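Local coordinates for protein Non-sulfated chondroitin lyase E66 (Autographa californica nucleopolyhedrovirus, PDB 3VSN) that cleaves non-sulfated chondroitin as a lyase of the viral envelope and is essential for oral infectivity, perhaps by digesting the chondroitin sulfate barrier of the host midgut, at residues A[60-72]-A[105-119]. Residues are numbered along the deposited sequence; the frame is centred on the assembly and turned at random.
Sequences WNDNTVFDNLSPW and LAYNLINGLRIICSK
The indole of W60 lies between N108 and F66: N108 CB sits over the centre of its six-membered ring, 3.4 Å from the centroid, and F66 CE1 covers the rim of the opposite face. A short antiparallel hairpin, 60-61 with 65-66, and the loop after it are laid along helix 103-119 of the alpha/alpha toroid, a worked example of two indoles fastening a loop to a helix. L109 CD2 meets the W60 indole at its edge. Further along the helix W72 repeats the scheme, with K119 over one face, P71 CG on the other and I116 CG1 at the edge. The N108 amide stacks only 11° from the W60 ring plane, its ND2 3.5 Å from W60 CD1; with CG beside the backbone N (chi1 -83°), the amide reaches the pyrrole side. K119 bends at chi2 (-65°), which carries its chain across the W72 face: CG makes a CH-pi contact with the six-membered ring, and NZ a cation-pi interaction, 4.6 Å from the five-membered ring centroid. Between the tryptophans the second strand comes closest, the CA atoms of V65 and G112 being 5.6 Å apart. I115 CG2 touches both V65 CG2 and W72 CZ2, 3.4 Å from the latter. N111 ND2 donates to D62 OD1 (2.9 Å), nearly along the carboxylate C-O axis. The turn itself is braced by N61, whose OD1 accepts from the backbone N of N63, an Asx turn, and from that of T64, from opposite faces of its plane. W72 is held in rotation by its NE1, which donates to N63 O at 2.8 Å, the acceptor lying in the indole plane.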
loop_
_atom_site.group_PDB
_atom_site.type_symbol
_atom_site.label_atom_id
_atom_site.label_comp_id
_atom_site.label_asym_id
_atom_site.label_seq_id
_atom_site.Cartn_x
_atom_site.Cartn_y
_atom_site.Cartn_z
ATOM N N TRP A 60 25.710 9.375 -24.923
ATOM C CA TRP A 60 26.238 10.646 -24.426
ATOM C C TRP A 60 26.376 11.676 -25.511
ATOM O O TRP A 60 26.703 11.354 -26.653
ATOM C CB TRP A 60 27.578 10.431 -23.732
ATOM C CG TRP A 60 27.491 9.481 -22.562
ATOM C CD1 TRP A 60 27.575 8.091 -22.588
ATOM C CD2 TRP A 60 27.289 9.823 -21.146
ATOM N NE1 TRP A 60 27.451 7.568 -21.326
ATOM C CE2 TRP A 60 27.275 8.547 -20.417
ATOM C CE3 TRP A 60 27.131 11.009 -20.437
ATOM C CZ2 TRP A 60 27.105 8.490 -19.041
ATOM C CZ3 TRP A 60 26.962 10.936 -19.048
ATOM C CH2 TRP A 60 26.950 9.707 -18.369
ATOM N N ASN A 61 26.144 12.931 -25.139
ATOM C CA ASN A 61 26.133 14.054 -26.065
ATOM C C ASN A 61 26.786 15.267 -25.391
ATOM O O ASN A 61 26.375 15.661 -24.299
ATOM C CB ASN A 61 24.679 14.345 -26.466
ATOM C CG ASN A 61 24.541 15.523 -27.408
ATOM O OD1 ASN A 61 24.816 16.662 -27.041
ATOM N ND2 ASN A 61 24.074 15.257 -28.620
ATOM N N ASP A 62 27.803 15.850 -26.030
ATOM C CA ASP A 62 28.562 16.961 -25.427
ATOM C C ASP A 62 27.777 18.264 -25.246
ATOM O O ASP A 62 28.231 19.169 -24.542
ATOM C CB ASP A 62 29.871 17.235 -26.187
ATOM C CG ASP A 62 31.114 16.782 -25.417
ATOM O OD1 ASP A 62 30.984 16.275 -24.281
ATOM O OD2 ASP A 62 32.234 16.947 -25.948
ATOM N N ASN A 63 26.608 18.353 -25.874
ATOM C CA ASN A 63 25.762 19.540 -25.763
ATOM C C ASN A 63 24.648 19.389 -24.726
ATOM O O ASN A 63 24.457 20.266 -23.877
ATOM C CB ASN A 63 25.166 19.908 -27.128
ATOM C CG ASN A 63 26.221 20.319 -28.140
ATOM O OD1 ASN A 63 26.315 19.739 -29.221
ATOM N ND2 ASN A 63 27.020 21.322 -27.794
ATOM N N THR A 64 23.925 18.274 -24.796
ATOM C CA THR A 64 22.725 18.070 -23.982
ATOM C C THR A 64 22.897 16.960 -22.935
ATOM O O THR A 64 21.912 16.471 -22.375
ATOM C CB THR A 64 21.499 17.759 -24.871
ATOM O OG1 THR A 64 21.764 16.602 -25.672
ATOM C CG2 THR A 64 21.168 18.943 -25.777
ATOM N N VAL A 65 24.151 16.591 -22.670
ATOM C CA VAL A 65 24.525 15.464 -21.787
ATOM C C VAL A 65 24.166 14.107 -22.406
ATOM O O VAL A 65 25.025 13.230 -22.517
ATOM C CB VAL A 65 23.975 15.588 -20.341
ATOM C CG1 VAL A 65 24.594 14.525 -19.444
ATOM C CG2 VAL A 65 24.254 16.970 -19.767
ATOM N N PHE A 66 22.905 13.944 -22.807
ATOM C CA PHE A 66 22.449 12.727 -23.478
ATOM C C PHE A 66 21.697 13.032 -24.775
ATOM O O PHE A 66 21.101 14.102 -24.917
ATOM C CB PHE A 66 21.545 11.902 -22.555
ATOM C CG PHE A 66 22.191 11.495 -21.258
ATOM C CD1 PHE A 66 23.139 10.477 -21.220
ATOM C CD2 PHE A 66 21.825 12.113 -20.066
ATOM C CE1 PHE A 66 23.724 10.096 -20.021
ATOM C CE2 PHE A 66 22.409 11.737 -18.864
ATOM C CZ PHE A 66 23.362 10.731 -18.842
ATOM N N ASP A 67 21.720 12.078 -25.707
ATOM C CA ASP A 67 21.023 12.204 -26.994
ATOM C C ASP A 67 19.505 12.251 -26.845
ATOM O O ASP A 67 18.947 11.679 -25.903
ATOM C CB ASP A 67 21.401 11.048 -27.931
ATOM C CG ASP A 67 22.748 11.251 -28.610
ATOM O OD1 ASP A 67 23.274 12.384 -28.580
ATOM O OD2 ASP A 67 23.279 10.273 -29.180
ATOM N N ASN A 68 18.854 12.934 -27.789
ATOM C CA ASN A 68 17.388 13.020 -27.875
ATOM C C ASN A 68 16.699 13.650 -26.659
ATOM O O ASN A 68 15.593 13.255 -26.279
ATOM C CB ASN A 68 16.778 11.653 -28.225
ATOM C CG ASN A 68 17.210 11.159 -29.592
ATOM O OD1 ASN A 68 17.030 11.845 -30.599
ATOM N ND2 ASN A 68 17.788 9.962 -29.635
ATOM N N LEU A 69 17.368 14.631 -26.058
ATOM C CA LEU A 69 16.798 15.413 -24.967
ATOM C C LEU A 69 17.091 16.893 -25.178
ATOM O O LEU A 69 18.109 17.252 -25.774
ATOM C CB LEU A 69 17.351 14.953 -23.612
ATOM C CG LEU A 69 16.942 13.581 -23.060
ATOM C CD1 LEU A 69 17.778 13.243 -21.833
ATOM C CD2 LEU A 69 15.453 13.529 -22.722
ATOM N N SER A 70 16.196 17.746 -24.688
ATOM C CA SER A 70 16.388 19.193 -24.753
ATOM C C SER A 70 16.347 19.815 -23.354
ATOM O O SER A 70 15.430 20.581 -23.043
ATOM C CB SER A 70 15.337 19.833 -25.667
ATOM O OG SER A 70 15.390 19.272 -26.965
ATOM N N PRO A 71 17.350 19.503 -22.508
ATOM C CA PRO A 71 17.307 19.867 -21.086
ATOM C C PRO A 71 17.382 21.366 -20.787
ATOM O O PRO A 71 16.966 21.790 -19.707
ATOM C CB PRO A 71 18.540 19.162 -20.510
ATOM C CG PRO A 71 19.487 19.071 -21.653
ATOM C CD PRO A 71 18.626 18.849 -22.863
ATOM N N TRP A 72 17.904 22.156 -21.724
ATOM C CA TRP A 72 18.138 23.584 -21.480
ATOM C C TRP A 72 16.938 24.442 -21.780
ATOM O O TRP A 72 16.890 25.611 -21.392
ATOM C CB TRP A 72 19.378 24.075 -22.233
ATOM C CG TRP A 72 20.543 23.106 -22.192
ATOM C CD1 TRP A 72 21.321 22.671 -23.260
ATOM C CD2 TRP A 72 21.085 22.396 -21.015
ATOM N NE1 TRP A 72 22.281 21.783 -22.841
ATOM C CE2 TRP A 72 22.194 21.573 -21.510
ATOM C CE3 TRP A 72 20.777 22.367 -19.658
ATOM C CZ2 TRP A 72 22.942 20.764 -20.668
ATOM C CZ3 TRP A 72 21.540 21.547 -18.818
ATOM C CH2 TRP A 72 22.599 20.768 -19.312
ATOM N N LEU A 105 33.201 5.900 -18.467
ATOM C CA LEU A 105 31.982 6.289 -17.750
ATOM C C LEU A 105 32.284 7.334 -16.672
ATOM O O LEU A 105 31.520 8.286 -16.500
ATOM C CB LEU A 105 31.273 5.069 -17.140
ATOM C CG LEU A 105 29.982 5.313 -16.336
ATOM C CD1 LEU A 105 28.987 6.173 -17.106
ATOM C CD2 LEU A 105 29.341 3.993 -15.926
ATOM N N ALA A 106 33.397 7.158 -15.962
ATOM C CA ALA A 106 33.836 8.128 -14.956
ATOM C C ALA A 106 33.983 9.514 -15.585
ATOM O O ALA A 106 33.463 10.503 -15.057
ATOM C CB ALA A 106 35.145 7.687 -14.318
ATOM N N TYR A 107 34.677 9.564 -16.723
ATOM C CA TYR A 107 34.834 10.794 -17.488
ATOM C C TYR A 107 33.483 11.364 -17.907
ATOM O O TYR A 107 33.256 12.567 -17.786
ATOM C CB TYR A 107 35.717 10.578 -18.727
ATOM C CG TYR A 107 35.683 11.753 -19.679
ATOM C CD1 TYR A 107 36.500 12.866 -19.472
ATOM C CD2 TYR A 107 34.809 11.769 -20.769
ATOM C CE1 TYR A 107 36.459 13.954 -20.331
ATOM C CE2 TYR A 107 34.758 12.852 -21.632
ATOM C CZ TYR A 107 35.585 13.940 -21.408
ATOM O OH TYR A 107 35.540 15.017 -22.263
ATOM N N ASN A 108 32.598 10.506 -18.410
ATOM C CA ASN A 108 31.277 10.949 -18.841
ATOM C C ASN A 108 30.465 11.561 -17.699
ATOM O O ASN A 108 29.750 12.544 -17.898
ATOM C CB ASN A 108 30.509 9.815 -19.527
ATOM C CG ASN A 108 30.875 9.671 -20.994
ATOM O OD1 ASN A 108 31.137 10.661 -21.680
ATOM N ND2 ASN A 108 30.893 8.434 -21.484
ATOM N N LEU A 109 30.607 10.991 -16.503
ATOM C CA LEU A 109 29.923 11.504 -15.318
ATOM C C LEU A 109 30.427 12.892 -14.906
ATOM O O LEU A 109 29.625 13.812 -14.733
ATOM C CB LEU A 109 30.011 10.507 -14.154
ATOM C CG LEU A 109 29.199 9.210 -14.289
ATOM C CD1 LEU A 109 29.499 8.260 -13.139
ATOM C CD2 LEU A 109 27.699 9.483 -14.387
ATOM N N ILE A 110 31.743 13.051 -14.766
ATOM C CA ILE A 110 32.301 14.363 -14.414
ATOM C C ILE A 110 32.032 15.406 -15.514
ATOM O O ILE A 110 31.719 16.561 -15.211
ATOM C CB ILE A 110 33.795 14.296 -13.992
ATOM C CG1 ILE A 110 34.242 15.610 -13.335
ATOM C CG2 ILE A 110 34.702 13.948 -15.167
ATOM C CD1 ILE A 110 33.584 15.898 -12.001
ATOM N N ASN A 111 32.119 14.981 -16.776
ATOM C CA ASN A 111 31.795 15.840 -17.917
ATOM C C ASN A 111 30.336 16.297 -17.878
ATOM O O ASN A 111 30.038 17.465 -18.135
ATOM C CB ASN A 111 32.098 15.125 -19.240
ATOM C CG ASN A 111 31.891 16.015 -20.455
ATOM O OD1 ASN A 111 32.376 17.149 -20.504
ATOM N ND2 ASN A 111 31.172 15.499 -21.450
ATOM N N GLY A 112 29.437 15.369 -17.545
ATOM C CA GLY A 112 28.019 15.679 -17.374
ATOM C C GLY A 112 27.775 16.722 -16.301
ATOM O O GLY A 112 26.950 17.623 -16.480
ATOM N N LEU A 113 28.497 16.604 -15.188
ATOM C CA LEU A 113 28.389 17.564 -14.087
ATOM C C LEU A 113 28.910 18.944 -14.496
ATOM O O LEU A 113 28.282 19.960 -14.189
ATOM C CB LEU A 113 29.120 17.054 -12.837
ATOM C CG LEU A 113 28.883 17.799 -11.516
ATOM C CD1 LEU A 113 27.406 17.798 -11.134
ATOM C CD2 LEU A 113 29.723 17.185 -10.406
ATOM N N ARG A 114 30.049 18.967 -15.191
ATOM C CA ARG A 114 30.614 20.203 -15.747
ATOM C C ARG A 114 29.626 20.913 -16.668
ATOM O O ARG A 114 29.474 22.134 -16.589
ATOM C CB ARG A 114 31.900 19.915 -16.527
ATOM C CG ARG A 114 33.101 19.554 -15.673
ATOM C CD ARG A 114 34.253 19.104 -16.557
ATOM N NE ARG A 114 35.361 18.562 -15.775
ATOM C CZ ARG A 114 36.270 17.715 -16.248
ATOM N NH1 ARG A 114 36.207 17.298 -17.506
ATOM N NH2 ARG A 114 37.243 17.280 -15.458
ATOM N N ILE A 115 28.965 20.145 -17.536
ATOM C CA ILE A 115 27.984 20.698 -18.475
ATOM C C ILE A 115 26.827 21.374 -17.729
ATOM O O ILE A 115 26.445 22.499 -18.061
ATOM C CB ILE A 115 27.470 19.639 -19.483
ATOM C CG1 ILE A 115 28.599 19.199 -20.426
ATOM C CG2 ILE A 115 26.313 20.187 -20.305
ATOM C CD1 ILE A 115 28.330 17.904 -21.169
ATOM N N ILE A 116 26.294 20.701 -16.710
ATOM C CA ILE A 116 25.222 21.266 -15.882
ATOM C C ILE A 116 25.661 22.555 -15.175
ATOM O O ILE A 116 24.929 23.549 -15.176
ATOM C CB ILE A 116 24.684 20.241 -14.852
ATOM C CG1 ILE A 116 23.987 19.083 -15.572
ATOM C CG2 ILE A 116 23.716 20.903 -13.877
ATOM C CD1 ILE A 116 23.691 17.890 -14.686
ATOM N N CYS A 117 26.857 22.535 -14.588
ATOM C CA CYS A 117 27.397 23.700 -13.881
ATOM C C CYS A 117 27.555 24.923 -14.783
ATOM O O CYS A 117 27.342 26.052 -14.341
ATOM C CB CYS A 117 28.722 23.354 -13.201
ATOM S SG CYS A 117 28.513 22.276 -11.766
ATOM N N SER A 118 27.906 24.690 -16.047
ATOM C CA SER A 118 28.063 25.771 -17.020
ATOM C C SER A 118 26.726 26.389 -17.446
ATOM O O SER A 118 26.704 27.478 -18.020
ATOM C CB SER A 118 28.838 25.286 -18.251
ATOM O OG SER A 118 28.013 24.512 -19.108
ATOM N N LYS A 119 25.621 25.697 -17.170
ATOM C CA LYS A 119 24.290 26.193 -17.530
ATOM C C LYS A 119 23.596 26.933 -16.386
ATOM O O LYS A 119 22.666 27.708 -16.623
ATOM C CB LYS A 119 23.391 25.056 -18.032
ATOM C CG LYS A 119 23.883 24.341 -19.282
ATOM C CD LYS A 119 23.901 25.246 -20.506
ATOM C CE LYS A 119 24.461 24.507 -21.709
ATOM N NZ LYS A 119 24.749 25.420 -22.850
#